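Local structure of lectin CEL-I, N-acetyl-D-galactosamine-specific C-type (Cucumaria echinata, 4WQQ) at residues G83-T88 / W123-A128. The protein binds carbohydrates in a calcium-dependent manner as a galactose/N-acetylgalactosamine-specific C-type lectin, here in an engineered variant that recognises mannose. The protein carries 3 engineered substitutions. Sequence-based numbering, arbitrary orientation.
With CA (calcium ion), chain F; MAN (alpha-D-mannopyranose), chain H.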
ATOM      1  N   GLY A  83       2.742   8.736 -32.722  1.00 13.38           N
ATOM      2  CA  GLY A  83       3.824   7.816 -33.075  1.00 13.28           C
ATOM      3  C   GLY A  83       4.828   7.654 -31.956  1.00 16.79           C
ATOM      4  O   GLY A  83       5.616   6.697 -31.998  1.00 18.68           O
ATOM      5  N   ASP A  84       4.755   8.479 -30.924  1.00 14.02           N
ATOM      6  CA  ASP A  84       5.687   8.434 -29.796  1.00 16.94           C
ATOM      7  C   ASP A  84       4.895   8.093 -28.509  1.00 15.33           C
ATOM      8  O   ASP A  84       4.460   8.967 -27.773  1.00 16.78           O
ATOM      9  CB  ASP A  84       6.422   9.730 -29.630  1.00 19.53           C
ATOM     10  CG  ASP A  84       7.403  10.017 -30.734  1.00 27.04           C
ATOM     11  OD1 ASP A  84       7.846   9.066 -31.438  1.00 33.18           O
ATOM     12  OD2 ASP A  84       7.782  11.229 -30.855  1.00 36.70           O
ATOM     13  N   PHE A  85       4.678   6.804 -28.299  1.00 14.46           N
ATOM     14  CA  PHE A  85       3.852   6.364 -27.181  1.00 13.30           C
ATOM     15  C   PHE A  85       4.542   6.625 -25.868  1.00 13.31           C
ATOM     16  O   PHE A  85       5.752   6.490 -25.780  1.00 15.57           O
ATOM     17  CB  PHE A  85       3.471   4.878 -27.346  1.00 14.18           C
ATOM     18  CG  PHE A  85       2.346   4.669 -28.363  1.00 13.92           C
ATOM     19  CD1 PHE A  85       2.621   4.583 -29.708  1.00 14.19           C
ATOM     20  CD2 PHE A  85       1.006   4.632 -27.976  1.00 13.71           C
ATOM     21  CE1 PHE A  85       1.593   4.434 -30.634  1.00 14.19           C
ATOM     22  CE2 PHE A  85      -0.005   4.477 -28.886  1.00 14.01           C
ATOM     23  CZ  PHE A  85       0.290   4.409 -30.248  1.00 15.13           C
ATOM     24  N   ILE A  86       3.756   7.021 -24.868  1.00 12.47           N
ATOM     25  CA  ILE A  86       4.204   7.179 -23.509  1.00 12.35           C
ATOM     26  C   ILE A  86       3.269   6.393 -22.546  1.00 12.55           C
ATOM     27  O   ILE A  86       2.118   6.041 -22.907  1.00 12.86           O
ATOM     28  CB  ILE A  86       4.269   8.659 -23.120  1.00 13.32           C
ATOM     29  CG1 ILE A  86       2.914   9.358 -23.296  1.00 14.89           C
ATOM     30  CG2 ILE A  86       5.399   9.378 -23.834  1.00 13.73           C
ATOM     31  CD1 ILE A  86       2.824  10.689 -22.649  1.00 15.03           C
ATOM     32  N   TRP A  87       3.782   6.135 -21.316  1.00 11.55           N
ATOM     33  CA  TRP A  87       2.933   5.610 -20.232  1.00 11.76           C
ATOM     34  C   TRP A  87       2.290   6.705 -19.414  1.00 11.45           C
ATOM     35  O   TRP A  87       2.986   7.677 -19.052  1.00 12.21           O
ATOM     36  CB  TRP A  87       3.759   4.743 -19.304  1.00 11.23           C
ATOM     37  CG  TRP A  87       4.323   3.458 -19.899  1.00 11.34           C
ATOM     38  CD1 TRP A  87       5.682   3.163 -20.047  1.00 11.87           C
ATOM     39  CD2 TRP A  87       3.627   2.334 -20.389  1.00 12.06           C
ATOM     40  NE1 TRP A  87       5.825   1.955 -20.599  1.00 12.93           N
ATOM     41  CE2 TRP A  87       4.592   1.398 -20.830  1.00 11.73           C
ATOM     42  CE3 TRP A  87       2.275   2.000 -20.525  1.00 11.92           C
ATOM     43  CZ2 TRP A  87       4.253   0.157 -21.389  1.00 12.41           C
ATOM     44  CZ3 TRP A  87       1.950   0.729 -21.077  1.00 11.79           C
ATOM     45  CH2 TRP A  87       2.902  -0.164 -21.462  1.00 10.99           C
ATOM     46  N   THR A  88       1.030   6.530 -19.056  1.00 11.77           N
ATOM     47  CA  THR A  88       0.335   7.496 -18.229  1.00 11.41           C
ATOM     48  C   THR A  88       0.981   7.694 -16.859  1.00 11.67           C
ATOM     49  O   THR A  88       0.858   8.787 -16.311  1.00 12.39           O
ATOM     50  CB  THR A  88      -1.126   7.132 -18.009  1.00 11.12           C
ATOM     51  OG1 THR A  88      -1.229   5.817 -17.442  1.00 10.38           O
ATOM     52  CG2 THR A  88      -1.921   7.203 -19.322  1.00 11.88           C
ATOM     53  N   TRP A 123       0.456  -6.124 -28.334  1.00 13.37           N
ATOM     54  CA  TRP A 123      -0.192  -4.849 -28.240  1.00 12.55           C
ATOM     55  C   TRP A 123      -0.746  -4.362 -29.583  1.00 12.66           C
ATOM     56  O   TRP A 123      -0.173  -4.597 -30.651  1.00 12.15           O
ATOM     57  CB  TRP A 123       0.778  -3.800 -27.733  1.00 12.23           C
ATOM     58  CG  TRP A 123       1.522  -4.107 -26.463  1.00 12.58           C
ATOM     59  CD1 TRP A 123       1.358  -5.173 -25.649  1.00 13.23           C
ATOM     60  CD2 TRP A 123       2.563  -3.335 -25.912  1.00 12.77           C
ATOM     61  NE1 TRP A 123       2.193  -5.080 -24.583  1.00 13.14           N
ATOM     62  CE2 TRP A 123       2.957  -3.960 -24.724  1.00 12.44           C
ATOM     63  CE3 TRP A 123       3.177  -2.161 -26.288  1.00 12.80           C
ATOM     64  CZ2 TRP A 123       3.935  -3.438 -23.927  1.00 12.89           C
ATOM     65  CZ3 TRP A 123       4.155  -1.629 -25.501  1.00 13.41           C
ATOM     66  CH2 TRP A 123       4.513  -2.259 -24.319  1.00 12.76           C
ATOM     67  N   ASN A 124      -1.897  -3.664 -29.487  1.00 11.71           N
ATOM     68  CA  ASN A 124      -2.507  -2.934 -30.560  1.00 11.32           C
ATOM     69  C   ASN A 124      -2.828  -1.499 -30.067  1.00 11.92           C
ATOM     70  O   ASN A 124      -3.094  -1.289 -28.874  1.00 11.78           O
ATOM     71  CB  ASN A 124      -3.789  -3.613 -30.922  1.00 11.25           C
ATOM     72  CG  ASN A 124      -4.538  -2.889 -31.996  1.00 10.69           C
ATOM     73  OD1 ASN A 124      -3.985  -2.446 -32.997  1.00 10.94           O
ATOM     74  ND2 ASN A 124      -5.836  -2.721 -31.764  1.00 11.14           N
ATOM     75  N   ASP A 125      -2.772  -0.537 -30.983  1.00 11.48           N
ATOM     76  CA  ASP A 125      -3.350   0.768 -30.789  1.00 12.41           C
ATOM     77  C   ASP A 125      -4.800   0.782 -31.272  1.00 12.23           C
ATOM     78  O   ASP A 125      -5.149   0.212 -32.332  1.00 10.79           O
ATOM     79  CB  ASP A 125      -2.499   1.888 -31.406  1.00 11.66           C
ATOM     80  CG  ASP A 125      -2.326   1.747 -32.941  1.00 12.90           C
ATOM     81  OD1 ASP A 125      -2.511   0.649 -33.536  1.00 12.36           O
ATOM     82  OD2 ASP A 125      -1.932   2.741 -33.532  1.00 14.21           O
ATOM     83  N   ASN A 126      -5.638   1.480 -30.512  1.00 11.88           N
ATOM     84  CA  ASN A 126      -7.030   1.550 -30.879  1.00 11.32           C
ATOM     85  C   ASN A 126      -7.553   2.980 -30.594  1.00 12.04           C
ATOM     86  O   ASN A 126      -6.829   3.857 -30.084  1.00 11.72           O
ATOM     87  CB  ASN A 126      -7.811   0.431 -30.168  1.00 11.59           C
ATOM     88  CG  ASN A 126      -8.972  -0.131 -31.012  1.00 11.49           C
ATOM     89  OD1 ASN A 126      -9.653   0.607 -31.743  1.00 12.13           O
ATOM     90  ND2 ASN A 126      -9.234  -1.448 -30.896  1.00 12.27           N
ATOM     91  N   SER A 127      -8.808   3.194 -30.913  1.00 13.61           N
ATOM     92  CA  SER A 127      -9.345   4.534 -30.915  1.00 12.97           C
ATOM     93  C   SER A 127      -9.975   4.957 -29.594  1.00 14.40           C
ATOM     94  O   SER A 127     -10.190   4.163 -28.721  1.00 12.43           O
ATOM     95  CB  SER A 127     -10.409   4.607 -31.992  1.00 13.93           C
ATOM     96  OG  SER A 127     -11.574   3.942 -31.503  1.00 15.26           O
ATOM     97  N   ALA A 128     -10.396   6.210 -29.534  1.00 14.20           N
ATOM     98  CA  ALA A 128     -11.058   6.703 -28.321  1.00 16.22           C
ATOM     99  C   ALA A 128     -12.454   6.247 -28.138  1.00 16.64           C
ATOM    100  O   ALA A 128     -13.047   6.427 -27.051  1.00 18.20           O
ATOM    101  CB  ALA A 128     -10.978   8.252 -28.356  1.00 19.06           C
TER
HETATM  102 CA    CA F 202      -4.205  -0.584 -34.470  1.00 13.06          CA
HETATM  103  C1  MAN H 204      -7.946  -4.307 -36.910  1.00 21.02           C
HETATM  104  C2  MAN H 204      -6.526  -3.833 -37.010  1.00 19.64           C
HETATM  105  C3  MAN H 204      -6.074  -3.061 -35.779  1.00 15.26           C
HETATM  106  C4  MAN H 204      -7.150  -2.050 -35.412  1.00 16.26           C
HETATM  107  C5  MAN H 204      -8.433  -2.847 -35.082  1.00 19.08           C
HETATM  108  C6  MAN H 204      -9.622  -2.054 -34.594  1.00 27.25           C
HETATM  109  O1  MAN H 204      -7.858  -5.387 -36.022  1.00 28.28           O
HETATM  110  O2  MAN H 204      -6.556  -2.949 -38.099  1.00 21.75           O
HETATM  111  O3  MAN H 204      -4.873  -2.382 -36.131  1.00 15.44           O
HETATM  112  O4  MAN H 204      -6.651  -1.321 -34.307  1.00 13.34           O
HETATM  113  O5  MAN H 204      -8.885  -3.352 -36.395  1.00 23.40           O
HETATM  114  O6  MAN H 204      -9.667  -1.073 -35.610  1.00 36.53           O
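Phe85 and Trp87 meet Asp125 and Trp123 next to the sugar site of this C-type lectin fold, where the residues of strand 123-126 include the WND sequence familiar from the family. The edge of the Trp87 indole points at the face of Trp123 in an offset edge-to-face pair, six-membered rings 5.7 Å apart between centroids and planes at 76°. CZ2 of Trp87 lies 3.8 Å from CH2 of Trp123. Leu76 of strand 71-77 touches both indoles, and Trp123 NE1 is hydrogen-bonded to Gln55, which satisfies its buried polar atom.

Asp125 joins this apolar layer to the calcium ion. Asp125 CB rests 3.9 Å from CZ of Phe85, the two side chains crossing at about a right angle. CG, between the backbone N and the carbonyl carbon (chi1 61°), turns the carboxylate to the side of the residue's own carbonyl; Asp125 CG lies 3.4 Å from the calcium ion, merely because OD1 is bound. Asp125 OD1 binds the calcium ion at 2.3 Å, and the backbone O binds it too. OD2 instead accepts a hydrogen bond from the backbone N of Asn105, which helps fix the carboxylate's rotation. Asn124 OD1 adds another ligand; Glu110 and the engineered Glu102 and Asn104 complete the protein's share. Mannose O3 and O4 bind the same ion. The Asn124 amide also spans metal and sugar: ND2 donates to mannose O4 at 3.0 Å, with an N-H...O angle of 150°.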